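Local coordinates for cellulosomal scaffoldin (Acetivibrio cellulolyticus, PDB 4WI0), which forms the X-module and dockerin end of a scaffoldin, which docks onto a type II cohesin in the cellulosome and belongs to a probable cellulose-hydrolysing protein, at residues A24-E29 with V57-A62; K61-T66 with D93-G98; L65-A70 with I87-G92. The protein carries 1 engineered substitution. All coordinates share one frame; numbering follows the deposited sequence.

Contact 1 of 3, residues A24-E29 with V57-A62; sequences AGFTVE and VKITKA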
loop_
_atom_site.group_PDB
_atom_site.type_symbol
_atom_site.label_atom_id
_atom_site.label_comp_id
_atom_site.label_asym_id
_atom_site.label_seq_id
_atom_site.Cartn_x
_atom_site.Cartn_y
_atom_site.Cartn_z
ATOM N N ALA B 24 15.362 -12.306 4.011
ATOM C CA ALA B 24 16.746 -12.490 3.614
ATOM C C ALA B 24 17.345 -11.185 3.119
ATOM O O ALA B 24 16.622 -10.280 2.695
ATOM C CB ALA B 24 16.836 -13.542 2.522
ATOM N N GLY B 25 18.671 -11.102 3.180
ATOM C CA GLY B 25 19.412 -10.041 2.521
ATOM C C GLY B 25 19.712 -8.800 3.338
ATOM O O GLY B 25 20.271 -7.852 2.801
ATOM N N PHE B 26 19.351 -8.784 4.620
ATOM C CA PHE B 26 19.753 -7.686 5.503
ATOM C C PHE B 26 21.213 -7.893 5.914
ATOM O O PHE B 26 21.589 -8.983 6.361
ATOM C CB PHE B 26 18.871 -7.620 6.751
ATOM C CG PHE B 26 17.444 -7.218 6.478
ATOM C CD1 PHE B 26 17.085 -5.879 6.400
ATOM C CD2 PHE B 26 16.458 -8.182 6.320
ATOM C CE1 PHE B 26 15.773 -5.510 6.150
ATOM C CE2 PHE B 26 15.141 -7.821 6.066
ATOM C CZ PHE B 26 14.798 -6.484 5.983
ATOM N N THR B 27 22.035 -6.854 5.747
ATOM C CA THR B 27 23.444 -6.908 6.123
ATOM C C THR B 27 23.624 -6.289 7.503
ATOM O O THR B 27 23.232 -5.145 7.736
ATOM C CB THR B 27 24.321 -6.159 5.106
ATOM O OG1 THR B 27 24.093 -6.692 3.799
ATOM C CG2 THR B 27 25.787 -6.288 5.451
ATOM N N VAL B 28 24.218 -7.058 8.411
ATOM C CA VAL B 28 24.421 -6.640 9.784
ATOM C C VAL B 28 25.916 -6.509 10.008
ATOM O O VAL B 28 26.651 -7.478 9.863
ATOM C CB VAL B 28 23.839 -7.669 10.776
ATOM C CG1 VAL B 28 24.008 -7.193 12.209
ATOM C CG2 VAL B 28 22.373 -7.919 10.473
ATOM N N GLU B 29 26.352 -5.297 10.345
ATOM C CA GLU B 29 27.763 -4.969 10.510
ATOM C C GLU B 29 28.013 -4.616 11.966
ATOM O O GLU B 29 27.210 -3.909 12.570
ATOM C CB GLU B 29 28.145 -3.758 9.636
ATOM C CG GLU B 29 29.399 -3.036 10.133
ATOM C CD GLU B 29 29.891 -1.910 9.241
ATOM O OE1 GLU B 29 29.083 -1.266 8.526
ATOM O OE2 GLU B 29 31.111 -1.656 9.296
ATOM N N VAL B 57 25.871 -1.568 16.270
ATOM C CA VAL B 57 25.540 -2.523 15.210
ATOM C C VAL B 57 24.691 -1.813 14.157
ATOM O O VAL B 57 23.709 -1.160 14.504
ATOM C CB VAL B 57 24.805 -3.752 15.779
ATOM C CG1 VAL B 57 24.405 -4.710 14.669
ATOM C CG2 VAL B 57 25.709 -4.473 16.777
ATOM N N LYS B 58 25.086 -1.925 12.884
ATOM C CA LYS B 58 24.407 -1.224 11.795
ATOM C C LYS B 58 23.754 -2.217 10.841
ATOM O O LYS B 58 24.380 -3.198 10.431
ATOM C CB LYS B 58 25.369 -0.321 11.023
ATOM C CG LYS B 58 24.681 0.491 9.926
ATOM C CD LYS B 58 25.423 1.776 9.582
ATOM C CE LYS B 58 26.692 1.499 8.803
ATOM N NZ LYS B 58 27.358 2.755 8.364
ATOM N N ILE B 59 22.498 -1.953 10.496
ATOM C CA ILE B 59 21.723 -2.849 9.642
ATOM C C ILE B 59 21.276 -2.098 8.400
ATOM O O ILE B 59 20.676 -1.028 8.495
ATOM C CB ILE B 59 20.505 -3.441 10.374
ATOM C CG1 ILE B 59 20.926 -4.085 11.701
ATOM C CG2 ILE B 59 19.811 -4.487 9.495
ATOM C CD1 ILE B 59 20.734 -3.202 12.909
ATOM N N THR B 60 21.570 -2.670 7.234
ATOM C CA THR B 60 21.279 -2.026 5.961
ATOM C C THR B 60 20.634 -3.009 4.980
ATOM O O THR B 60 20.858 -4.218 5.048
ATOM C CB THR B 60 22.558 -1.428 5.323
ATOM O OG1 THR B 60 23.488 -2.467 5.014
ATOM C CG2 THR B 60 23.246 -0.443 6.273
ATOM N N LYS B 61 19.825 -2.471 4.080
ATOM C CA LYS B 61 19.288 -3.233 2.943
ATOM C C LYS B 61 18.743 -2.241 1.941
ATOM O O LYS B 61 18.164 -1.226 2.328
ATOM C CB LYS B 61 18.169 -4.195 3.367
ATOM C CG LYS B 61 17.809 -5.214 2.289
ATOM C CD LYS B 61 16.722 -6.182 2.744
ATOM C CE LYS B 61 16.247 -7.048 1.585
ATOM N NZ LYS B 61 15.129 -7.946 1.985
ATOM N N ALA B 62 18.941 -2.528 0.659
ATOM C CA ALA B 62 18.460 -1.664 -0.412
ATOM C C ALA B 62 16.980 -1.371 -0.194
ATOM O O ALA B 62 16.196 -2.279 0.091
ATOM C CB ALA B 62 18.684 -2.317 -1.767
HETATM O O HOH W 1 21.893 -5.801 2.358
HETATM O O HOH W 2 25.186 -3.086 7.306
#
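Lys-61 lies across Phe-26 where two adjacent antiparallel strands, 27-31 and 53-60, give way to loops at one end of the four-stranded sheet of the X module, a carboxypeptidase regulatory-like domain. The short strand segments approach to 4.8 Å between axes, at 162°. CG of Lys-61 stands anti to the backbone N (chi1 -167°), and the chain beyond it stays extended, so successive atoms pass along loop 24-26. CB comes first, 3.6 Å from Phe-26 CD1. CG turns to the backbone and touches Gly-25 O. CD sits over the centre of the ring, 3.6 Å from the Phe-26 centroid, a CH-pi contact. CE passes Ala-24 O, and NZ donates to that same Ala-24 O at 2.9 Å, almost in line with the carbonyl bond (172°). The ammonium also makes an off-centre cation-pi contact with the Phe-26 ring. Further along, Thr-27/Thr-60 and Glu-29/Lys-58 are hydrogen-bonded pairs, each with two backbone bonds, flanking the non-hydrogen-bonded pair Val-28/Ile-59. Val-28 CG1 meets Val-57 CG1 at 3.5 Å on the buried face, where Val-28 also touches Ile-8 of strand 2-10. On the Thr-27/Thr-60 face a water donates to Gly-25 O at 2.7 Å, accepts from Thr-27 OG1 at 2.8 Å and makes a longer donation across the contact to Thr-60 O.

Contact 2 of 3, residues K61-T66 with D93-G98; sequences KANYLT and DMAIGG. With CA (calcium ion), chain C.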
loop_
_atom_site.group_PDB
_atom_site.type_symbol
_atom_site.label_atom_id
_atom_site.label_comp_id
_atom_site.label_asym_id
_atom_site.label_seq_id
_atom_site.Cartn_x
_atom_site.Cartn_y
_atom_site.Cartn_z
ATOM N N LYS B 61 19.825 -2.471 4.080
ATOM C CA LYS B 61 19.288 -3.233 2.943
ATOM C C LYS B 61 18.743 -2.241 1.941
ATOM O O LYS B 61 18.164 -1.226 2.328
ATOM C CB LYS B 61 18.169 -4.195 3.367
ATOM C CG LYS B 61 17.809 -5.214 2.289
ATOM C CD LYS B 61 16.722 -6.182 2.744
ATOM C CE LYS B 61 16.247 -7.048 1.585
ATOM N NZ LYS B 61 15.129 -7.946 1.985
ATOM N N ALA B 62 18.941 -2.528 0.659
ATOM C CA ALA B 62 18.460 -1.664 -0.412
ATOM C C ALA B 62 16.980 -1.371 -0.194
ATOM O O ALA B 62 16.196 -2.279 0.091
ATOM C CB ALA B 62 18.684 -2.317 -1.767
ATOM N N ASN B 63 16.622 -0.094 -0.318
ATOM C CA ASN B 63 15.248 0.387 -0.130
ATOM C C ASN B 63 14.662 0.294 1.290
ATOM O O ASN B 63 13.445 0.423 1.455
ATOM C CB ASN B 63 14.301 -0.254 -1.164
ATOM C CG ASN B 63 14.617 0.169 -2.588
ATOM O OD1 ASN B 63 15.229 1.206 -2.828
ATOM N ND2 ASN B 63 14.183 -0.639 -3.548
ATOM N N TYR B 64 15.524 0.102 2.295
ATOM C CA TYR B 64 15.152 0.148 3.712
ATOM C C TYR B 64 15.916 1.256 4.417
ATOM O O TYR B 64 17.063 1.547 4.067
ATOM C CB TYR B 64 15.484 -1.164 4.422
ATOM C CG TYR B 64 14.514 -2.266 4.130
ATOM C CD1 TYR B 64 14.597 -2.981 2.953
ATOM C CD2 TYR B 64 13.498 -2.586 5.031
ATOM C CE1 TYR B 64 13.688 -3.992 2.662
ATOM C CE2 TYR B 64 12.589 -3.598 4.754
ATOM C CZ TYR B 64 12.686 -4.296 3.563
ATOM O OH TYR B 64 11.787 -5.315 3.281
ATOM N N LEU B 65 15.290 1.842 5.432
ATOM C CA LEU B 65 15.923 2.878 6.241
ATOM C C LEU B 65 16.990 2.246 7.152
ATOM O O LEU B 65 16.702 1.366 7.964
ATOM C CB LEU B 65 14.874 3.604 7.075
ATOM C CG LEU B 65 15.329 4.829 7.845
ATOM C CD1 LEU B 65 15.644 5.972 6.893
ATOM C CD2 LEU B 65 14.248 5.220 8.832
ATOM N N THR B 66 18.224 2.691 6.982
ATOM C CA THR B 66 19.349 2.166 7.739
ATOM C C THR B 66 19.113 2.327 9.244
ATOM O O THR B 66 18.610 3.353 9.697
ATOM C CB THR B 66 20.667 2.832 7.263
ATOM O OG1 THR B 66 20.952 2.381 5.931
ATOM C CG2 THR B 66 21.852 2.479 8.185
ATOM N N ASP B 93 12.708 3.760 2.330
ATOM C CA ASP B 93 13.733 4.743 1.949
ATOM C C ASP B 93 14.357 4.260 0.641
ATOM O O ASP B 93 15.296 3.455 0.636
ATOM C CB ASP B 93 14.805 4.943 3.025
ATOM C CG ASP B 93 15.816 6.014 2.637
ATOM O OD1 ASP B 93 15.470 6.838 1.771
ATOM O OD2 ASP B 93 16.953 6.037 3.175
ATOM N N MET B 94 13.825 4.773 -0.465
ATOM C CA MET B 94 14.060 4.230 -1.795
ATOM C C MET B 94 15.320 4.799 -2.441
ATOM O O MET B 94 15.665 5.961 -2.229
ATOM C CB MET B 94 12.864 4.550 -2.699
ATOM C CG MET B 94 11.511 4.150 -2.134
ATOM S SD MET B 94 11.388 2.392 -1.763
ATOM C CE MET B 94 11.410 1.731 -3.421
ATOM N N ALA B 95 15.989 3.973 -3.247
ATOM C CA ALA B 95 17.096 4.433 -4.083
ATOM C C ALA B 95 16.576 5.310 -5.225
ATOM O O ALA B 95 15.943 4.823 -6.165
ATOM C CB ALA B 95 17.888 3.253 -4.627
ATOM N N ILE B 96 16.843 6.612 -5.114
ATOM C CA ILE B 96 16.413 7.609 -6.091
ATOM C C ILE B 96 17.662 8.351 -6.543
ATOM O O ILE B 96 18.385 8.919 -5.718
ATOM C CB ILE B 96 15.412 8.616 -5.482
ATOM C CG1 ILE B 96 14.210 7.883 -4.874
ATOM C CG2 ILE B 96 14.935 9.604 -6.544
ATOM C CD1 ILE B 96 13.354 8.749 -3.971
ATOM N N GLY B 97 17.918 8.339 -7.847
ATOM C CA GLY B 97 19.175 8.851 -8.388
ATOM C C GLY B 97 20.354 7.989 -7.970
ATOM O O GLY B 97 21.472 8.487 -7.834
ATOM N N GLY B 98 20.098 6.695 -7.760
ATOM C CA GLY B 98 21.125 5.743 -7.326
ATOM C C GLY B 98 21.617 5.926 -5.895
ATOM O O GLY B 98 22.740 5.530 -5.567
HETATM CA CA CA C . 14.064 8.576 1.099
HETATM O O HOH W 3 18.731 4.802 5.129
HETATM O O HOH W 4 15.535 8.333 -0.841
HETATM O O HOH W 5 13.417 10.592 0.000
#
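Asn-63 and Ala-95 supply the one direct hydrogen bond between 61-66 and 93-98: Ala-95 N donates to Asn-63 OD1 at 2.9 Å, with an N-H...O angle of 164° and the N-H pointing nearly down the carboxamide C=O. One weaker polar contact accompanies it, a CA-H...O approach of Asn-63 CA to Asp-93 O at 3.2 Å. The carboxamide is presented by a type II beta turn from Lys-61 to Tyr-64, closed by Tyr-64 N to Lys-61 O (3.0 Å); Asn-63 takes its third position with a positive phi of 67°. Gln-100 bonds to Asn-63 N and Tyr-64 O.

Metal coordination involves Asp-93. Its OD1 binds a calcium ion at 2.3 Å; Asp-101, Ala-103 and Asp-108 share the ion, and two waters add further ligands. The spacing 101, 103, 108 repeats that of 134, 136, 141 at the second calcium site, as expected for the paired EF-hand-like loops of a dockerin. The same offset would match Asp-130 with Gly-97, which has no side chain to bind with; Asp-93, from the loop after strand 78-89, serves instead, just ahead of the regular spacing. Its other oxygen, OD2, accepts from Gly-102 N.

Water adds two bridges. One water donates to Asp-93 OD2 at 2.9 Å and accepts from Thr-66 N at 2.9 Å, coupling the calcium ligand to the X module. A second binds the calcium ion and donates to Met-94 O.

Van der Waals packing is modest. Asn-63 OD1 rests against Met-94 CA. Met-94, bent at chi2 and chi3, folds its tip back against the carboxamide, CE lying 3.7 Å from both CG and ND2 of Asn-63. Leu-65 crosses Asp-93 at about a right angle, its CD1 near Asp-93 OD2 and CB.

Contact 3 of 3, residues L65-A70 with I87-G92; sequences LTREIA and ILMWAG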
loop_
_atom_site.group_PDB
_atom_site.type_symbol
_atom_site.label_atom_id
_atom_site.label_comp_id
_atom_site.label_asym_id
_atom_site.label_seq_id
_atom_site.Cartn_x
_atom_site.Cartn_y
_atom_site.Cartn_z
ATOM N N LEU B 65 15.290 1.842 5.432
ATOM C CA LEU B 65 15.923 2.878 6.241
ATOM C C LEU B 65 16.990 2.246 7.152
ATOM O O LEU B 65 16.702 1.366 7.964
ATOM C CB LEU B 65 14.874 3.604 7.075
ATOM C CG LEU B 65 15.329 4.829 7.845
ATOM C CD1 LEU B 65 15.644 5.972 6.893
ATOM C CD2 LEU B 65 14.248 5.220 8.832
ATOM N N THR B 66 18.224 2.691 6.982
ATOM C CA THR B 66 19.349 2.166 7.739
ATOM C C THR B 66 19.113 2.327 9.244
ATOM O O THR B 66 18.610 3.353 9.697
ATOM C CB THR B 66 20.667 2.832 7.263
ATOM O OG1 THR B 66 20.952 2.381 5.931
ATOM C CG2 THR B 66 21.852 2.479 8.185
ATOM N N ARG B 67 19.443 1.285 10.003
ATOM C CA ARG B 67 19.284 1.282 11.450
ATOM C C ARG B 67 20.633 1.166 12.145
ATOM O O ARG B 67 21.515 0.429 11.698
ATOM C CB ARG B 67 18.376 0.120 11.883
ATOM C CG ARG B 67 18.095 0.070 13.380
ATOM C CD ARG B 67 16.899 -0.806 13.708
ATOM N NE ARG B 67 16.492 -0.674 15.107
ATOM C CZ ARG B 67 15.320 -1.069 15.609
ATOM N NH1 ARG B 67 14.386 -1.624 14.840
ATOM N NH2 ARG B 67 15.071 -0.889 16.902
ATOM N N GLU B 68 20.786 1.897 13.245
ATOM C CA GLU B 68 21.955 1.753 14.107
ATOM C C GLU B 68 21.495 1.423 15.521
ATOM O O GLU B 68 20.586 2.069 16.057
ATOM C CB GLU B 68 22.813 3.022 14.083
ATOM C CG GLU B 68 23.509 3.237 12.750
ATOM C CD GLU B 68 24.403 4.467 12.724
ATOM O OE1 GLU B 68 25.632 4.316 12.860
ATOM O OE2 GLU B 68 23.888 5.594 12.569
ATOM N N ILE B 69 22.108 0.400 16.107
ATOM C CA ILE B 69 21.816 0.014 17.472
ATOM C C ILE B 69 23.049 0.320 18.303
ATOM O O ILE B 69 24.096 -0.291 18.113
ATOM C CB ILE B 69 21.468 -1.481 17.580
ATOM C CG1 ILE B 69 20.295 -1.810 16.649
ATOM C CG2 ILE B 69 21.154 -1.850 19.031
ATOM C CD1 ILE B 69 19.952 -3.285 16.579
ATOM N N ALA B 70 22.915 1.273 19.218
ATOM C CA ALA B 70 24.032 1.727 20.051
ATOM C C ALA B 70 24.238 0.845 21.279
ATOM O O ALA B 70 23.336 0.105 21.688
ATOM C CB ALA B 70 23.787 3.162 20.488
ATOM N N ILE B 87 14.479 -7.720 15.458
ATOM C CA ILE B 87 14.731 -6.314 15.134
ATOM C C ILE B 87 13.959 -6.009 13.846
ATOM O O ILE B 87 14.091 -6.720 12.844
ATOM C CB ILE B 87 16.234 -6.054 14.955
ATOM C CG1 ILE B 87 16.960 -6.301 16.276
ATOM C CG2 ILE B 87 16.505 -4.641 14.456
ATOM C CD1 ILE B 87 18.439 -6.574 16.101
ATOM N N LEU B 88 13.133 -4.973 13.891
ATOM C CA LEU B 88 12.358 -4.574 12.735
ATOM C C LEU B 88 13.113 -3.551 11.893
ATOM O O LEU B 88 13.815 -2.701 12.432
ATOM C CB LEU B 88 11.000 -4.038 13.177
ATOM C CG LEU B 88 10.114 -5.085 13.868
ATOM C CD1 LEU B 88 8.726 -4.527 14.111
ATOM C CD2 LEU B 88 10.024 -6.373 13.070
ATOM N N MET B 89 12.989 -3.684 10.569
ATOM C CA MET B 89 13.544 -2.729 9.602
ATOM C C MET B 89 12.415 -2.109 8.765
ATOM O O MET B 89 11.496 -2.820 8.320
ATOM C CB MET B 89 14.551 -3.420 8.684
ATOM C CG MET B 89 15.846 -3.829 9.378
ATOM S SD MET B 89 16.842 -2.401 9.866
ATOM C CE MET B 89 17.382 -1.869 8.248
ATOM N N TRP B 90 12.485 -0.791 8.551
ATOM C CA TRP B 90 11.398 -0.066 7.859
ATOM C C TRP B 90 11.673 0.112 6.367
ATOM O O TRP B 90 12.618 0.816 5.969
ATOM C CB TRP B 90 11.156 1.307 8.495
ATOM C CG TRP B 90 10.915 1.271 9.984
ATOM C CD1 TRP B 90 10.562 0.187 10.737
ATOM C CD2 TRP B 90 10.988 2.380 10.884
ATOM N NE1 TRP B 90 10.420 0.555 12.050
ATOM C CE2 TRP B 90 10.676 1.896 12.169
ATOM C CE3 TRP B 90 11.291 3.739 10.729
ATOM C CZ2 TRP B 90 10.656 2.718 13.295
ATOM C CZ3 TRP B 90 11.271 4.558 11.847
ATOM C CH2 TRP B 90 10.957 4.045 13.112
ATOM N N ALA B 91 10.855 -0.535 5.540
ATOM C CA ALA B 91 10.951 -0.397 4.093
ATOM C C ALA B 91 10.490 0.989 3.647
ATOM O O ALA B 91 9.651 1.611 4.292
ATOM C CB ALA B 91 10.098 -1.452 3.406
ATOM N N GLY B 92 11.032 1.458 2.533
ATOM C CA GLY B 92 10.539 2.684 1.903
ATOM C C GLY B 92 11.442 3.904 1.930
ATOM O O GLY B 92 10.970 4.984 1.615
HETATM O O HOH W 6 12.460 -3.374 16.235
#
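Arg-67 reaches over to strand 78-89 and donates from NH1 to Leu-88 O at 2.7 Å. The oxygen lies only 6° out of the guanidinium plane and receives the donor on a lone pair in its own carbonyl plane, although the N-H...O angle of 138° shows a bent bond. The side chain spans the distance because CG is anti to the backbone N (chi1 -177°) and the chain remains extended to NE. One water accepts from both Arg-67 NH1 and Leu-88 N, giving NH1 a further partner and bridging the segments. Ile-87 CG2 covers one face of the guanidinium, 3.7 Å from Arg-67 NH1. Near the base of the same chain, Met-89 SD packs against Arg-67 CB at 3.6 Å; Met-89, bent at chi2 and chi3, then carries CE to 3.3 Å from Leu-65 O. Ile-69 and Ile-87 meet tip to tip, CD1 to CD1, at 3.7 Å.

Past the strands the backbones come together: Leu-65 N donates to Trp-90 O at 2.9 Å in a nearly straight bond, the only backbone bond between the segments. Beside this bond the two side chains lie side by side, pointing the same way, with Leu-65 CD2 3.8 Å from Trp-90 CE3.

In a second shell, the hydroxyl of the C-terminal Tyr-156 is hydrogen-bonded to Leu-65 O and Trp-90 N, while His-148 stacks on the indole of Trp-90; a long, weak ion pair joins Arg-67 NH2 to Tyr-156 OXT.

Strand 67-74 is an outermost strand of the four-stranded antiparallel sheet and pairs with 53-60, whereas 78-89, outermost in the three-stranded mixed sheet, pairs with strand 2-10; their segments 67-70 and 87-89 run roughly antiparallel with axes 9.4 Å apart, the sheets meeting here through side chains.

From the N terminus, contact 1 closes first, pairing strand 27-31 with 53-60 after a loop that includes strands 34-38 and 44-50. The chain leaves it through Lys-61 and Ala-62, shared with contact 2, whose long loop ends at 93-98 beside the first dockerin calcium ion. Contact 3 starts from the same stretch, sharing Leu-65 and Thr-66, and closes earlier at 87-92, so its loop is enclosed by that of contact 2; neither crosses contact 1. Contact 1 binds strands within one sheet, contact 3 bridges both sheets, and contact 2 fastens the X module to the dockerin. Tyr-64, against Phe-26 and Ala-91, connects all three.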